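Local coordinates for protein C-type lectin domain family 4 member F (Mus musculus, PDB 6JJJ) that binds galactose and fucose as a trimeric, calcium-containing C-type lectin receptor of Kupffer cells and could take part in endocytosis, at residues N136-A139 / C140-Y144. Numbering follows the deposited sequence.
With CA (calcium ion), chain H.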
loop_
_atom_site.group_PDB
_atom_site.type_symbol
_atom_site.label_atom_id
_atom_site.label_comp_id
_atom_site.label_asym_id
_atom_site.label_seq_id
_atom_site.Cartn_x
_atom_site.Cartn_y
_atom_site.Cartn_z
ATOM N N ASN A 136 2.883 -20.193 -23.739
ATOM C CA ASN A 136 3.799 -21.073 -24.453
ATOM C C ASN A 136 4.315 -22.110 -23.468
ATOM O O ASN A 136 4.806 -21.749 -22.394
ATOM C CB ASN A 136 4.974 -20.304 -25.068
ATOM C CG ASN A 136 6.061 -21.228 -25.592
ATOM O OD1 ASN A 136 5.774 -22.274 -26.177
ATOM N ND2 ASN A 136 7.317 -20.846 -25.378
ATOM N N ASP A 137 4.178 -23.390 -23.809
ATOM C CA ASP A 137 4.765 -24.431 -22.976
ATOM C C ASP A 137 6.283 -24.405 -23.137
ATOM O O ASP A 137 6.807 -24.115 -24.216
ATOM C CB ASP A 137 4.187 -25.805 -23.321
ATOM C CG ASP A 137 4.604 -26.309 -24.684
ATOM O OD1 ASP A 137 4.954 -25.497 -25.562
ATOM O OD2 ASP A 137 4.566 -27.544 -24.867
ATOM N N MET A 138 6.992 -24.684 -22.046
ATOM C CA MET A 138 8.423 -24.429 -21.981
ATOM C C MET A 138 9.087 -25.486 -21.114
ATOM O O MET A 138 8.437 -26.156 -20.307
ATOM C CB MET A 138 8.690 -23.018 -21.427
ATOM C CG MET A 138 10.146 -22.639 -21.308
ATOM S SD MET A 138 10.963 -22.666 -22.920
ATOM C CE MET A 138 12.677 -22.510 -22.436
ATOM N N ALA A 139 10.397 -25.630 -21.295
ATOM C CA ALA A 139 11.176 -26.524 -20.452
ATOM C C ALA A 139 11.167 -26.009 -19.019
ATOM O O ALA A 139 11.505 -24.850 -18.761
ATOM C CB ALA A 139 12.608 -26.631 -20.970
ATOM N N CYS A 140 10.760 -26.869 -18.085
ATOM C CA CYS A 140 10.552 -26.414 -16.716
ATOM C C CYS A 140 11.858 -25.984 -16.059
ATOM O O CYS A 140 11.864 -25.048 -15.254
ATOM C CB CYS A 140 9.869 -27.514 -15.904
ATOM S SG CYS A 140 8.231 -27.990 -16.536
ATOM N N GLY A 141 12.974 -26.628 -16.398
ATOM C CA GLY A 141 14.237 -26.245 -15.796
ATOM C C GLY A 141 14.682 -24.833 -16.119
ATOM O O GLY A 141 15.601 -24.328 -15.462
ATOM N N SER A 142 14.059 -24.185 -17.097
ATOM C CA SER A 142 14.470 -22.844 -17.491
ATOM C C SER A 142 14.056 -21.826 -16.439
ATOM O O SER A 142 12.971 -21.915 -15.855
ATOM C CB SER A 142 13.860 -22.488 -18.844
ATOM O OG SER A 142 14.265 -23.419 -19.834
ATOM N N SER A 143 14.930 -20.851 -16.195
ATOM C CA SER A 143 14.733 -19.887 -15.113
ATOM C C SER A 143 14.093 -18.613 -15.655
ATOM O O SER A 143 14.777 -17.675 -16.067
ATOM C CB SER A 143 16.055 -19.581 -14.417
ATOM O OG SER A 143 16.451 -20.645 -13.571
ATOM N N TYR A 144 12.769 -18.567 -15.602
ATOM C CA TYR A 144 12.009 -17.370 -15.915
ATOM C C TYR A 144 11.498 -16.731 -14.631
ATOM O O TYR A 144 11.477 -17.369 -13.573
ATOM C CB TYR A 144 10.808 -17.683 -16.817
ATOM C CG TYR A 144 11.166 -18.054 -18.233
ATOM C CD1 TYR A 144 11.344 -17.078 -19.204
ATOM C CD2 TYR A 144 11.315 -19.382 -18.603
ATOM C CE1 TYR A 144 11.667 -17.415 -20.500
ATOM C CE2 TYR A 144 11.639 -19.727 -19.895
ATOM C CZ TYR A 144 11.813 -18.742 -20.841
ATOM O OH TYR A 144 12.134 -19.090 -22.132
HETATM CA CA CA H . 7.122 -24.222 -26.799
HETATM O O HOH W 1 8.355 -23.090 -28.355
#
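A type I beta turn from Ala-139 to Ser-142 leads the chain out of strand 135-138 of this C-type lectin domain, just past the Asn-136 and Asp-137 pair of the calcium site. Its defining bond runs from Ser-142 N to Ala-139 O, 3.1 Å long with an N-H...O angle of 160°. Helical backbone angles at Cys-140 and Gly-141 agree with the turn type. Ser-142 OG, set beside its own backbone N (chi1 -59°), comes back to the same Ala-139 O in a second, weak bond of 3.3 Å, so one carbonyl oxygen receives both groups.

Beside the turn, Met-138 reaches across to Tyr-144. Its CG extends opposite the backbone N, after which the bend at chi2 (61°) carries SD and CE towards the loop. CG approaches Tyr-144 CE2 obliquely at 3.6 Å, whereas CE lies in the ring plane at the edge near the hydroxyl. SD is 5.5 Å from the centroid of the Tyr-144 ring and well off its normal, an oblique Met-aromatic contact, and the two side chains cross nearly perpendicularly. His-130 and Trp-81 also meet this tyrosine edge-to-face, while the disulfide of Cys-140 with Cys-128 ties the turn to the neighbouring strand 128-131.

Within strand 135-138, a calcium ion is held by Asn-136 OD1, by both Asp-137 O and Asp-137 OD1, and by a water; Asp-116 and Glu-126 complete the site. This matches the Trp-Asn-Asp motif of C-type lectins, whose calcium binds sugar in relatives. Second-shell hydrogen bonds, consistent with orienting these ligands, join Asn-136 ND2 to His-130 NE2 and Asn-117 N to Asp-137 OD2. The main-chain ligand, Asp-137 O, sits 2.6 Å from the calcium ion.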